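PDB 7NH2: zinc finger (CCCH type) motif-containing protein from Toxoplasma gondii, which probably reads N6-methyladenosine in messenger RNA through its YTH domain, the part of the longer zinc-finger protein described here. Local coordinates for residues Q11-F16 with S52-L57; F17-N22 with V56-S61; H33-T38 with G85-V90; L103-I108 with E153-G158. One frame throughout, in Å; residues are numbered along the deposited sequence.

Interaction 1 of 4, residues Q11-F16 with S52-L57; sequences QSTKRF and STDHVL
Arg-15 and Thr-53 meet at about a right angle where the parallel pairing of strands 12-21 and 53-62 opens in the mixed sheet of the YTH domain. The arginine CB to CD run back toward Thr-53: CG passes the methyl CG2 at 3.8 Å and CD comes to 3.4 Å from Thr-53 OG1. The bend at chi3 (67°) then turns the guanidinium off that line, with Ser-52 OG at its edge. Arg-15 NH1 donates to a water (3.2 Å) that donates to Thr-53 OG1 and also bonds Ser-12 OG; NE is taken by a salt bridge to Glu-134. Thr-53 OG1 is also bonded to Ala-49 O and Ser-52 OG to Asn-48 O, both in helix 40-52. On the other face the Phe-16 ring and Leu-57 lie side by side, Phe-16 CD2 being 3.8 Å from Leu-57 CB. The backbones share the hydrogen bonds of a parallel strand pair, straightest where Leu-57 N gives to Arg-15 O (2.8 Å, 177°); where both segments turn a corner the bond from His-55 N to Thr-13 O is weak. Strand 134-135 flanks 12-21 and strand 67-74 flanks 53-62; Phe-16 packs on helix 137-148, while Arg-15 and Val-56 touch Ala-49.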
loop_
_atom_site.group_PDB
_atom_site.type_symbol
_atom_site.label_atom_id
_atom_site.label_comp_id
_atom_site.label_asym_id
_atom_site.label_seq_id
_atom_site.Cartn_x
_atom_site.Cartn_y
_atom_site.Cartn_z
ATOM N N GLN A 11 -13.069 2.113 16.261
ATOM C CA GLN A 11 -11.749 2.706 16.411
ATOM C C GLN A 11 -10.688 1.623 16.557
ATOM O O GLN A 11 -10.937 0.539 17.091
ATOM C CB GLN A 11 -11.676 3.574 17.668
ATOM C CG GLN A 11 -12.718 4.667 17.827
ATOM C CD GLN A 11 -12.377 5.613 18.975
ATOM O OE1 GLN A 11 -11.976 5.180 20.061
ATOM N NE2 GLN A 11 -12.521 6.914 18.732
ATOM N N SER A 12 -9.481 1.940 16.105
ATOM C CA SER A 12 -8.325 1.106 16.397
ATOM C C SER A 12 -7.068 1.948 16.249
ATOM O O SER A 12 -7.106 3.090 15.777
ATOM C CB SER A 12 -8.285 -0.185 15.565
ATOM O OG SER A 12 -8.099 0.084 14.192
ATOM N N THR A 13 -5.948 1.373 16.675
ATOM C CA THR A 13 -4.694 2.106 16.646
ATOM C C THR A 13 -3.982 1.980 15.308
ATOM O O THR A 13 -3.538 2.985 14.749
ATOM C CB THR A 13 -3.790 1.640 17.785
ATOM O OG1 THR A 13 -4.457 1.887 19.025
ATOM C CG2 THR A 13 -2.479 2.407 17.795
ATOM N N LYS A 14 -3.845 0.761 14.785
ATOM C CA LYS A 14 -3.167 0.554 13.506
ATOM C C LYS A 14 -3.928 -0.451 12.651
ATOM O O LYS A 14 -4.307 -1.525 13.131
ATOM C CB LYS A 14 -1.729 0.055 13.697
ATOM C CG LYS A 14 -0.786 1.059 14.338
ATOM C CD LYS A 14 0.638 0.536 14.344
ATOM C CE LYS A 14 1.556 1.569 14.971
ATOM N NZ LYS A 14 2.988 1.173 14.930
ATOM N N ARG A 15 -4.114 -0.115 11.376
ATOM C CA ARG A 15 -4.695 -1.028 10.397
ATOM C C ARG A 15 -3.789 -1.068 9.173
ATOM O O ARG A 15 -3.063 -0.114 8.892
ATOM C CB ARG A 15 -6.123 -0.629 10.025
ATOM C CG ARG A 15 -7.103 -0.910 11.154
ATOM C CD ARG A 15 -8.479 -0.354 10.860
ATOM N NE ARG A 15 -9.164 -1.017 9.760
ATOM C CZ ARG A 15 -10.342 -0.625 9.292
ATOM N NH1 ARG A 15 -10.951 0.429 9.829
ATOM N NH2 ARG A 15 -10.901 -1.270 8.280
ATOM N N PHE A 16 -3.841 -2.183 8.443
ATOM C CA PHE A 16 -2.835 -2.514 7.439
ATOM C C PHE A 16 -3.515 -3.021 6.180
ATOM O O PHE A 16 -4.271 -3.993 6.246
ATOM C CB PHE A 16 -1.903 -3.617 7.973
ATOM C CG PHE A 16 -1.223 -3.280 9.266
ATOM C CD1 PHE A 16 -1.869 -3.492 10.475
ATOM C CD2 PHE A 16 0.077 -2.788 9.276
ATOM C CE1 PHE A 16 -1.236 -3.196 11.684
ATOM C CE2 PHE A 16 0.720 -2.482 10.476
ATOM C CZ PHE A 16 0.060 -2.690 11.680
ATOM N N SER A 52 -10.976 6.694 11.534
ATOM C CA SER A 52 -11.269 5.908 12.729
ATOM C C SER A 52 -10.047 5.205 13.305
ATOM O O SER A 52 -10.180 4.449 14.276
ATOM C CB SER A 52 -12.346 4.859 12.404
ATOM O OG SER A 52 -11.904 3.955 11.395
ATOM N N THR A 53 -8.864 5.428 12.747
ATOM C CA THR A 53 -7.678 4.659 13.098
ATOM C C THR A 53 -6.509 5.617 13.269
ATOM O O THR A 53 -6.346 6.554 12.476
ATOM C CB THR A 53 -7.344 3.649 11.980
ATOM O OG1 THR A 53 -8.529 2.958 11.567
ATOM C CG2 THR A 53 -6.338 2.615 12.447
ATOM N N ASP A 54 -5.691 5.393 14.305
ATOM C CA ASP A 54 -4.554 6.285 14.529
ATOM C C ASP A 54 -3.576 6.244 13.360
ATOM O O ASP A 54 -3.014 7.279 12.979
ATOM C CB ASP A 54 -3.822 5.911 15.819
ATOM C CG ASP A 54 -4.569 6.301 17.073
ATOM O OD1 ASP A 54 -5.569 7.048 16.985
ATOM O OD2 ASP A 54 -4.129 5.843 18.152
ATOM N N HIS A 55 -3.370 5.057 12.767
ATOM C CA HIS A 55 -2.421 4.876 11.667
ATOM C C HIS A 55 -2.977 3.888 10.659
ATOM O O HIS A 55 -3.280 2.745 11.003
ATOM C CB HIS A 55 -1.058 4.360 12.160
ATOM C CG HIS A 55 -0.470 5.186 13.262
ATOM N ND1 HIS A 55 0.198 6.366 13.022
ATOM C CD2 HIS A 55 -0.482 5.020 14.607
ATOM C CE1 HIS A 55 0.582 6.891 14.172
ATOM N NE2 HIS A 55 0.183 6.093 15.147
ATOM N N VAL A 56 -3.043 4.311 9.402
ATOM C CA VAL A 56 -3.406 3.427 8.302
ATOM C C VAL A 56 -2.144 3.183 7.496
ATOM O O VAL A 56 -1.573 4.119 6.914
ATOM C CB VAL A 56 -4.521 4.020 7.439
ATOM C CG1 VAL A 56 -4.727 3.179 6.175
ATOM C CG2 VAL A 56 -5.808 4.091 8.239
ATOM N N LEU A 57 -1.680 1.933 7.503
ATOM C CA LEU A 57 -0.456 1.546 6.820
ATOM C C LEU A 57 -0.795 0.872 5.501
ATOM O O LEU A 57 -1.722 0.058 5.425
ATOM C CB LEU A 57 0.389 0.608 7.683
ATOM C CG LEU A 57 1.046 1.170 8.949
ATOM C CD1 LEU A 57 1.691 2.533 8.680
ATOM C CD2 LEU A 57 0.063 1.248 10.107
HETATM O O HOH W 1 -10.487 1.372 12.863
#

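Interaction 2 of 4, residues F17-N22 with V56-S61; sequences FIIKSN and VLLLFS. With OYK (~{N},9-dimethylpurin-6-amine), chain C.
Lys-20 reaches across to Ser-61, its NZ donating to Ser-61 OG at 2.8 Å. Bends at chi2 and chi3 curl the lysine chain over the neighbouring strand, so that CD and CE pass close to Ser-61 O; its backbone N is satisfied by Asp-131 OD1. Ser-61 OG has a second partner in Gly-67 O, and two bonds therefore hold this buried hydroxyl. The backbone bonds alternate in the manner of parallel strands. Phe-17 takes Leu-57 O through its N and gives its own O to Leu-59 N at 2.8 Å. Ile-19 repeats the pattern two residues on: Ile-19 N donates to Leu-59 O in a nearly straight bond (176°), though from 37° above the carbonyl plane, and Ile-19 O accepts from Ser-61 N. Ser-21 N closes the series on Ser-61 O at 3.2 Å, again from above that carbonyl's plane. On the face that carries Phe-17, Leu-58, Ile-19 and Phe-60, Ile-19 lies beside Phe-60, pointing the same way, with Ile-19 CG2 3.7 Å from Phe-60 CD1; Ile-19 CG1 meets Leu-58 CB at 3.9 Å. Past the strand's end, Asn-22 ND2 comes within 3.4 Å of N12 of the bound purine. The pair lies inside the mixed sheet, between strands 67-74 and 134-135: Phe-17 and Leu-58 face Leu-46 of helix 40-52, and Leu-59 on the opposite face packs against helix 137-148.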
loop_
_atom_site.group_PDB
_atom_site.type_symbol
_atom_site.label_atom_id
_atom_site.label_comp_id
_atom_site.label_asym_id
_atom_site.label_seq_id
_atom_site.Cartn_x
_atom_site.Cartn_y
_atom_site.Cartn_z
ATOM N N PHE A 17 -3.209 -2.408 5.035
ATOM C CA PHE A 17 -3.843 -2.758 3.767
ATOM C C PHE A 17 -2.785 -3.037 2.713
ATOM O O PHE A 17 -1.810 -2.292 2.603
ATOM C CB PHE A 17 -4.750 -1.622 3.272
ATOM C CG PHE A 17 -5.890 -1.323 4.200
ATOM C CD1 PHE A 17 -5.716 -0.474 5.286
ATOM C CD2 PHE A 17 -7.133 -1.898 3.986
ATOM C CE1 PHE A 17 -6.769 -0.204 6.153
ATOM C CE2 PHE A 17 -8.192 -1.614 4.838
ATOM C CZ PHE A 17 -8.006 -0.780 5.927
ATOM N N ILE A 18 -2.982 -4.121 1.955
ATOM C CA ILE A 18 -2.171 -4.390 0.776
ATOM C C ILE A 18 -2.592 -3.442 -0.334
ATOM O O ILE A 18 -3.787 -3.271 -0.603
ATOM C CB ILE A 18 -2.353 -5.844 0.317
ATOM C CG1 ILE A 18 -2.038 -6.820 1.452
ATOM C CG2 ILE A 18 -1.492 -6.123 -0.924
ATOM C CD1 ILE A 18 -0.660 -6.653 2.032
ATOM N N ILE A 19 -1.611 -2.831 -0.991
ATOM C CA ILE A 19 -1.838 -2.025 -2.181
ATOM C C ILE A 19 -1.110 -2.684 -3.336
ATOM O O ILE A 19 0.082 -2.999 -3.229
ATOM C CB ILE A 19 -1.301 -0.602 -1.967
ATOM C CG1 ILE A 19 -2.145 0.115 -0.901
ATOM C CG2 ILE A 19 -1.242 0.152 -3.293
ATOM C CD1 ILE A 19 -3.595 0.345 -1.293
ATOM N N LYS A 20 -1.832 -2.933 -4.419
ATOM C CA LYS A 20 -1.210 -3.469 -5.614
ATOM C C LYS A 20 -0.978 -2.342 -6.610
ATOM O O LYS A 20 -1.804 -1.436 -6.758
ATOM C CB LYS A 20 -2.081 -4.548 -6.259
ATOM C CG LYS A 20 -2.314 -5.779 -5.386
ATOM C CD LYS A 20 -1.019 -6.476 -4.958
ATOM C CE LYS A 20 -0.349 -7.192 -6.129
ATOM N NZ LYS A 20 0.718 -8.144 -5.682
ATOM N N SER A 21 0.139 -2.419 -7.313
ATOM C CA SER A 21 0.479 -1.457 -8.346
ATOM C C SER A 21 0.651 -2.211 -9.656
ATOM O O SER A 21 1.370 -3.213 -9.700
ATOM C CB SER A 21 1.781 -0.781 -7.976
ATOM O OG SER A 21 2.170 0.110 -9.003
ATOM N N ASN A 22 -0.016 -1.745 -10.710
ATOM C CA ASN A 22 0.046 -2.445 -11.988
ATOM C C ASN A 22 1.222 -2.019 -12.851
ATOM O O ASN A 22 1.592 -2.754 -13.771
ATOM C CB ASN A 22 -1.219 -2.192 -12.808
ATOM C CG ASN A 22 -2.491 -2.468 -12.045
ATOM O OD1 ASN A 22 -2.831 -3.617 -11.771
ATOM N ND2 ASN A 22 -3.215 -1.406 -11.711
ATOM N N VAL A 56 -3.043 4.311 9.402
ATOM C CA VAL A 56 -3.406 3.427 8.302
ATOM C C VAL A 56 -2.144 3.183 7.496
ATOM O O VAL A 56 -1.573 4.119 6.914
ATOM C CB VAL A 56 -4.521 4.020 7.439
ATOM C CG1 VAL A 56 -4.727 3.179 6.175
ATOM C CG2 VAL A 56 -5.808 4.091 8.239
ATOM N N LEU A 57 -1.680 1.933 7.503
ATOM C CA LEU A 57 -0.456 1.546 6.820
ATOM C C LEU A 57 -0.795 0.872 5.501
ATOM O O LEU A 57 -1.722 0.058 5.425
ATOM C CB LEU A 57 0.389 0.608 7.683
ATOM C CG LEU A 57 1.046 1.170 8.949
ATOM C CD1 LEU A 57 1.691 2.533 8.680
ATOM C CD2 LEU A 57 0.063 1.248 10.107
ATOM N N LEU A 58 -0.044 1.223 4.463
ATOM C CA LEU A 58 -0.235 0.708 3.115
ATOM C C LEU A 58 1.008 -0.088 2.756
ATOM O O LEU A 58 2.127 0.427 2.835
ATOM C CB LEU A 58 -0.425 1.882 2.151
ATOM C CG LEU A 58 -1.583 2.823 2.506
ATOM C CD1 LEU A 58 -1.661 3.925 1.462
ATOM C CD2 LEU A 58 -2.893 2.064 2.574
ATOM N N LEU A 59 0.822 -1.344 2.389
ATOM C CA LEU A 59 1.937 -2.244 2.119
ATOM C C LEU A 59 1.947 -2.475 0.619
ATOM O O LEU A 59 1.026 -3.102 0.088
ATOM C CB LEU A 59 1.718 -3.552 2.869
ATOM C CG LEU A 59 2.024 -3.500 4.384
ATOM C CD1 LEU A 59 1.100 -2.560 5.203
ATOM C CD2 LEU A 59 1.974 -4.919 4.949
ATOM N N PHE A 60 2.959 -1.932 -0.062
ATOM C CA PHE A 60 2.953 -1.810 -1.518
ATOM C C PHE A 60 3.545 -3.041 -2.183
ATOM O O PHE A 60 4.658 -3.466 -1.844
ATOM C CB PHE A 60 3.754 -0.576 -1.944
ATOM C CG PHE A 60 3.065 0.721 -1.647
ATOM C CD1 PHE A 60 2.171 1.271 -2.561
ATOM C CD2 PHE A 60 3.301 1.387 -0.462
ATOM C CE1 PHE A 60 1.524 2.466 -2.288
ATOM C CE2 PHE A 60 2.666 2.592 -0.188
ATOM C CZ PHE A 60 1.772 3.127 -1.112
ATOM N N SER A 61 2.814 -3.595 -3.150
ATOM C CA SER A 61 3.263 -4.789 -3.856
ATOM C C SER A 61 2.938 -4.643 -5.336
ATOM O O SER A 61 1.766 -4.652 -5.729
ATOM C CB SER A 61 2.613 -6.037 -3.275
ATOM O OG SER A 61 2.876 -7.169 -4.115
HETATM N N12 OYK C . -4.841 1.609 -11.371
HETATM C C01 OYK C . -6.928 -0.420 -10.195
HETATM C C03 OYK C . -6.015 0.678 -8.169
HETATM C C05 OYK C . -5.188 1.366 -10.076
HETATM C C06 OYK C . -4.576 2.068 -9.066
HETATM C C07 OYK C . -3.606 3.028 -9.429
HETATM C C09 OYK C . -2.067 4.911 -8.693
HETATM C C11 OYK C . -3.927 2.513 -11.674
HETATM N N02 OYK C . -6.073 0.514 -9.486
HETATM N N04 OYK C . -5.115 1.622 -7.888
HETATM N N08 OYK C . -2.954 3.800 -8.398
HETATM N N10 OYK C . -3.323 3.213 -10.716
#

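Interaction 3 of 4, residues H33-T38 with G85-V90; sequences HGVWAT and GIWGPV. With OYK (~{N},9-dimethylpurin-6-amine), chain C.
Trp-36 swings its indole opposite the main-chain nitrogen (chi1 -165°), whereas Trp-87 sets CG anti to its carbonyl carbon (chi1 -46°), bringing the indoles together at the N-methyl group of the bound N6,9-dimethyladenine. Their six-membered rings are 5.4 Å apart between centroids, planes at 72°, with Trp-36 CE3 3.9 Å from Trp-87 CH2. The methyl carbon C09 sits over the centre of the Trp-87 ring, 3.6 Å from Trp-87 CD2. The amine N08 lies over one face of Trp-36, towards the rim, 3.5 Å from Trp-36 CZ2. Ile-86 CG2 backs the opposite face of Trp-87, Ala-37 CB is 3.6 Å from Trp-87 NE1, and Val-35 O stands at the ring edge; Asn-97 accepts from NE1. Val-90 CG2 closes on C11 of the purine at 3.6 Å. This is the aromatic cage by which YTH domains recognise N6-methyladenosine. The methyl packs on the face of Trp-87 in a CH-pi arrangement, with Trp-36 covering the amine, and N08 donates weakly to Ala-37 O (2.8 Å). That bond needs an N-H, which a doubly methylated amine would lack, while the aromatic contact needs the methyl; together they are consistent with reading the singly methylated base.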
loop_
_atom_site.group_PDB
_atom_site.type_symbol
_atom_site.label_atom_id
_atom_site.label_comp_id
_atom_site.label_asym_id
_atom_site.label_seq_id
_atom_site.Cartn_x
_atom_site.Cartn_y
_atom_site.Cartn_z
ATOM N N HIS A 33 6.686 11.885 -4.975
ATOM C CA HIS A 33 5.755 12.945 -4.628
ATOM C C HIS A 33 4.907 12.674 -3.393
ATOM O O HIS A 33 4.061 13.510 -3.056
ATOM C CB HIS A 33 4.865 13.281 -5.830
ATOM C CG HIS A 33 5.640 13.734 -7.027
ATOM N ND1 HIS A 33 6.149 15.011 -7.134
ATOM C CD2 HIS A 33 6.002 13.083 -8.157
ATOM C CE1 HIS A 33 6.794 15.126 -8.282
ATOM N NE2 HIS A 33 6.723 13.971 -8.920
ATOM N N GLY A 34 5.094 11.541 -2.716
ATOM C CA GLY A 34 4.333 11.237 -1.513
ATOM C C GLY A 34 2.836 11.181 -1.739
ATOM O O GLY A 34 2.068 11.846 -1.032
ATOM N N VAL A 35 2.397 10.386 -2.713
ATOM C CA VAL A 35 1.015 10.438 -3.159
ATOM C C VAL A 35 0.583 9.049 -3.602
ATOM O O VAL A 35 1.389 8.253 -4.090
ATOM C CB VAL A 35 0.875 11.473 -4.303
ATOM C CG1 VAL A 35 1.709 11.072 -5.515
ATOM C CG2 VAL A 35 -0.604 11.669 -4.657
ATOM N N TRP A 36 -0.709 8.763 -3.433
ATOM C CA TRP A 36 -1.303 7.545 -3.968
ATOM C C TRP A 36 -2.743 7.835 -4.370
ATOM O O TRP A 36 -3.318 8.863 -3.999
ATOM C CB TRP A 36 -1.227 6.373 -2.962
ATOM C CG TRP A 36 -1.509 5.037 -3.618
ATOM C CD1 TRP A 36 -2.567 4.213 -3.383
ATOM C CD2 TRP A 36 -0.730 4.413 -4.643
ATOM N NE1 TRP A 36 -2.493 3.099 -4.200
ATOM C CE2 TRP A 36 -1.368 3.199 -4.976
ATOM C CE3 TRP A 36 0.463 4.753 -5.293
ATOM C CZ2 TRP A 36 -0.863 2.334 -5.943
ATOM C CZ3 TRP A 36 0.962 3.896 -6.259
ATOM C CH2 TRP A 36 0.299 2.702 -6.568
ATOM N N ALA A 37 -3.313 6.930 -5.162
ATOM C CA ALA A 37 -4.751 6.888 -5.393
ATOM C C ALA A 37 -5.130 5.438 -5.637
ATOM O O ALA A 37 -4.296 4.628 -6.041
ATOM C CB ALA A 37 -5.188 7.765 -6.576
ATOM N N THR A 38 -6.393 5.106 -5.369
ATOM C CA THR A 38 -6.872 3.741 -5.534
ATOM C C THR A 38 -8.259 3.787 -6.173
ATOM O O THR A 38 -8.786 4.863 -6.480
ATOM C CB THR A 38 -6.801 2.984 -4.196
ATOM O OG1 THR A 38 -7.139 1.610 -4.400
ATOM C CG2 THR A 38 -7.729 3.604 -3.152
ATOM N N GLY A 85 -4.492 14.621 -11.777
ATOM C CA GLY A 85 -4.140 13.921 -12.998
ATOM C C GLY A 85 -2.720 13.407 -13.085
ATOM O O GLY A 85 -2.269 13.059 -14.175
ATOM N N ILE A 86 -2.008 13.314 -11.956
ATOM C CA ILE A 86 -0.591 12.954 -11.971
ATOM C C ILE A 86 -0.350 11.573 -12.575
ATOM O O ILE A 86 0.716 11.322 -13.146
ATOM C CB ILE A 86 0.012 13.081 -10.553
ATOM C CG1 ILE A 86 1.536 12.942 -10.610
ATOM C CG2 ILE A 86 -0.609 12.055 -9.580
ATOM C CD1 ILE A 86 2.224 13.246 -9.295
ATOM N N TRP A 87 -1.326 10.666 -12.473
ATOM C CA TRP A 87 -1.180 9.311 -12.994
ATOM C C TRP A 87 -1.503 9.210 -14.475
ATOM O O TRP A 87 -1.336 8.131 -15.054
ATOM C CB TRP A 87 -2.112 8.353 -12.250
ATOM C CG TRP A 87 -2.076 8.542 -10.784
ATOM C CD1 TRP A 87 -3.038 9.124 -10.020
ATOM C CD2 TRP A 87 -1.016 8.185 -9.899
ATOM N NE1 TRP A 87 -2.649 9.156 -8.712
ATOM C CE2 TRP A 87 -1.409 8.580 -8.606
ATOM C CE3 TRP A 87 0.222 7.562 -10.069
ATOM C CZ2 TRP A 87 -0.608 8.378 -7.492
ATOM C CZ3 TRP A 87 1.014 7.363 -8.956
ATOM C CH2 TRP A 87 0.596 7.769 -7.689
ATOM N N GLY A 88 -1.960 10.294 -15.093
ATOM C CA GLY A 88 -2.416 10.228 -16.458
ATOM C C GLY A 88 -3.886 9.877 -16.521
ATOM O O GLY A 88 -4.615 9.965 -15.526
ATOM N N PRO A 89 -4.349 9.465 -17.706
ATOM C CA PRO A 89 -5.789 9.221 -17.902
ATOM C C PRO A 89 -6.407 8.217 -16.950
ATOM O O PRO A 89 -7.617 8.286 -16.706
ATOM C CB PRO A 89 -5.866 8.730 -19.353
ATOM C CG PRO A 89 -4.662 9.306 -20.006
ATOM C CD PRO A 89 -3.587 9.359 -18.961
ATOM N N VAL A 90 -5.629 7.280 -16.403
ATOM C CA VAL A 90 -6.183 6.361 -15.417
ATOM C C VAL A 90 -6.793 7.084 -14.218
ATOM O O VAL A 90 -7.656 6.522 -13.538
ATOM C CB VAL A 90 -5.132 5.306 -15.012
ATOM C CG1 VAL A 90 -4.104 5.914 -14.081
ATOM C CG2 VAL A 90 -5.810 4.100 -14.360
HETATM N N12 OYK C . -4.841 1.609 -11.371
HETATM C C01 OYK C . -6.928 -0.420 -10.195
HETATM C C03 OYK C . -6.015 0.678 -8.169
HETATM C C05 OYK C . -5.188 1.366 -10.076
HETATM C C06 OYK C . -4.576 2.068 -9.066
HETATM C C07 OYK C . -3.606 3.028 -9.429
HETATM C C09 OYK C . -2.067 4.911 -8.693
HETATM C C11 OYK C . -3.927 2.513 -11.674
HETATM N N02 OYK C . -6.073 0.514 -9.486
HETATM N N04 OYK C . -5.115 1.622 -7.888
HETATM N N08 OYK C . -2.954 3.800 -8.398
HETATM N N10 OYK C . -3.323 3.213 -10.716
#

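Interaction 4 of 4, residues L103-I108 with E153-G158; sequences LKQCKI and EDLLAG
An inverse gamma turn centred on Asp-154, running into a type I turn from Asp-154 to Ala-157, docks the C-terminal tail on strand 98-109 through Gln-105 and Glu-153. The main-chain anchor is Glu-153 N, which donates to Gln-105 O at 2.9 Å from well above the carbonyl plane (54° out of it). The Gln-105 side chain, extended beyond CG, then crosses Leu-155 obliquely and delivers its amide oxygen to the turn: Leu-155 N gives a hydrogen bond to Gln-105 OE1 at 3.2 Å, with the donor nearly in line with the side-chain C=O (172°). A water donates to the same OE1 at 2.9 Å and to Asp-154 OD1, and accepts from Leu-156 N, so that glutamine, aspartate and turn backbone share one solvent molecule. Within the sheet of the YTH domain, strand 98-109 is paired on one side with strand 67-74, and the tail that follows helix 137-148 returns to it here. Apolar contact comes from Leu-155 CD1, which lies against Gln-105 CG at 3.8 Å, and from Glu-153 CB, which rests on Cys-106 CA at 3.7 Å. The Cys-106 side chain leaves on the side away from the tail and touches Met-147 of that helix. Leu-155 and Gln-105 both touch Ile-31 of helix 24-33, and Lys-104 NZ ties down the start of the tail by bonds to Arg-150 O and Ser-152 OG.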
loop_
_atom_site.group_PDB
_atom_site.type_symbol
_atom_site.label_atom_id
_atom_site.label_comp_id
_atom_site.label_asym_id
_atom_site.label_seq_id
_atom_site.Cartn_x
_atom_site.Cartn_y
_atom_site.Cartn_z
ATOM N N LEU A 103 7.567 4.838 4.573
ATOM C CA LEU A 103 8.419 4.628 5.730
ATOM C C LEU A 103 9.577 3.692 5.427
ATOM O O LEU A 103 10.572 3.698 6.162
ATOM C CB LEU A 103 7.594 4.067 6.897
ATOM C CG LEU A 103 6.496 5.036 7.350
ATOM C CD1 LEU A 103 5.508 4.330 8.273
ATOM C CD2 LEU A 103 7.131 6.240 8.055
ATOM N N LYS A 104 9.482 2.910 4.357
ATOM C CA LYS A 104 10.557 2.007 3.987
ATOM C C LYS A 104 10.414 1.667 2.514
ATOM O O LYS A 104 9.309 1.404 2.040
ATOM C CB LYS A 104 10.477 0.710 4.803
ATOM C CG LYS A 104 11.660 -0.230 4.586
ATOM C CD LYS A 104 12.944 0.415 5.094
ATOM C CE LYS A 104 14.092 -0.569 5.024
ATOM N NZ LYS A 104 15.312 -0.012 5.680
ATOM N N GLN A 105 11.536 1.680 1.806
ATOM C CA GLN A 105 11.674 1.052 0.496
ATOM C C GLN A 105 12.551 -0.168 0.697
ATOM O O GLN A 105 13.606 -0.067 1.328
ATOM C CB GLN A 105 12.402 1.994 -0.459
ATOM C CG GLN A 105 11.603 3.192 -0.900
ATOM C CD GLN A 105 12.369 4.047 -1.884
ATOM O OE1 GLN A 105 13.001 3.530 -2.819
ATOM N NE2 GLN A 105 12.296 5.371 -1.700
ATOM N N CYS A 106 12.137 -1.315 0.167
ATOM C CA CYS A 106 12.844 -2.555 0.458
ATOM C C CYS A 106 12.502 -3.586 -0.603
ATOM O O CYS A 106 11.769 -3.313 -1.554
ATOM C CB CYS A 106 12.477 -3.069 1.852
ATOM S SG CYS A 106 10.750 -3.543 2.056
ATOM N N LYS A 107 13.055 -4.782 -0.428
ATOM C CA LYS A 107 12.693 -5.951 -1.216
ATOM C C LYS A 107 12.438 -7.096 -0.250
ATOM O O LYS A 107 13.339 -7.491 0.500
ATOM C CB LYS A 107 13.822 -6.308 -2.188
ATOM C CG LYS A 107 13.500 -7.450 -3.148
ATOM C CD LYS A 107 14.775 -8.069 -3.700
ATOM C CE LYS A 107 14.518 -8.824 -4.995
ATOM N NZ LYS A 107 15.733 -8.871 -5.856
ATOM N N ILE A 108 11.209 -7.607 -0.237
ATOM C CA ILE A 108 10.880 -8.804 0.530
ATOM C C ILE A 108 9.914 -9.643 -0.301
ATOM O O ILE A 108 8.859 -9.153 -0.717
ATOM C CB ILE A 108 10.310 -8.484 1.929
ATOM C CG1 ILE A 108 10.054 -9.764 2.729
ATOM C CG2 ILE A 108 9.053 -7.610 1.855
ATOM C CD1 ILE A 108 9.799 -9.496 4.196
ATOM N N GLU A 153 16.079 -0.456 -0.128
ATOM C CA GLU A 153 16.347 -0.677 -1.544
ATOM C C GLU A 153 16.143 0.639 -2.279
ATOM O O GLU A 153 15.144 1.325 -2.049
ATOM C CB GLU A 153 15.373 -1.718 -2.100
ATOM C CG GLU A 153 15.433 -1.906 -3.600
ATOM C CD GLU A 153 16.380 -3.020 -3.995
ATOM O OE1 GLU A 153 17.188 -3.443 -3.140
ATOM O OE2 GLU A 153 16.312 -3.471 -5.158
ATOM N N ASP A 154 17.080 0.984 -3.162
ATOM C CA ASP A 154 16.922 2.160 -4.020
ATOM C C ASP A 154 16.040 1.762 -5.197
ATOM O O ASP A 154 16.519 1.387 -6.270
ATOM C CB ASP A 154 18.278 2.659 -4.501
ATOM C CG ASP A 154 18.181 3.947 -5.306
ATOM O OD1 ASP A 154 17.065 4.470 -5.520
ATOM O OD2 ASP A 154 19.247 4.456 -5.718
ATOM N N LEU A 155 14.725 1.849 -5.000
ATOM C CA LEU A 155 13.801 1.395 -6.034
ATOM C C LEU A 155 13.961 2.180 -7.329
ATOM O O LEU A 155 13.690 1.645 -8.410
ATOM C CB LEU A 155 12.364 1.484 -5.534
ATOM C CG LEU A 155 12.021 0.575 -4.355
ATOM C CD1 LEU A 155 10.654 0.932 -3.816
ATOM C CD2 LEU A 155 12.076 -0.885 -4.777
ATOM N N LEU A 156 14.399 3.437 -7.256
ATOM C CA LEU A 156 14.501 4.241 -8.470
ATOM C C LEU A 156 15.797 4.015 -9.234
ATOM O O LEU A 156 15.931 4.530 -10.355
ATOM C CB LEU A 156 14.294 5.734 -8.180
ATOM C CG LEU A 156 12.832 6.201 -8.118
ATOM C CD1 LEU A 156 12.020 5.219 -7.359
ATOM C CD2 LEU A 156 12.676 7.575 -7.503
ATOM N N ALA A 157 16.730 3.246 -8.680
ATOM C CA ALA A 157 17.996 2.996 -9.353
ATOM C C ALA A 157 17.765 2.230 -10.646
ATOM O O ALA A 157 17.020 1.245 -10.678
ATOM C CB ALA A 157 18.914 2.190 -8.436
ATOM N N GLY A 158 18.412 2.690 -11.716
ATOM C CA GLY A 158 18.376 1.983 -12.981
ATOM C C GLY A 158 17.050 2.026 -13.699
ATOM O O GLY A 158 16.803 1.190 -14.575
HETATM O O HOH W 2 14.737 4.879 -4.725
#

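Interactions 1 and 2 are successive lengths of one parallel pairing, strands 12-21 and 53-62, sharing Val-56 and Leu-57, with about 15 Å between centres. Interaction 3 crosses both along the chain and lies at the strand 35-36 edge of the same sheet, about 14 Å from interaction 2 between centres; Ile-19 and Phe-60 pack against Trp-36 there, so this strand pair backs one wall of the methyl-purine pocket. Asn-22 of interaction 2 approaches the same ligand. Interaction 4 comes last in the chain, on strand 98-109, the neighbour of 35-36, yet stays about 8 Å from interaction 3 at nearest atoms; it touches interactions 1 and 2 through Leu-103 and Leu-57.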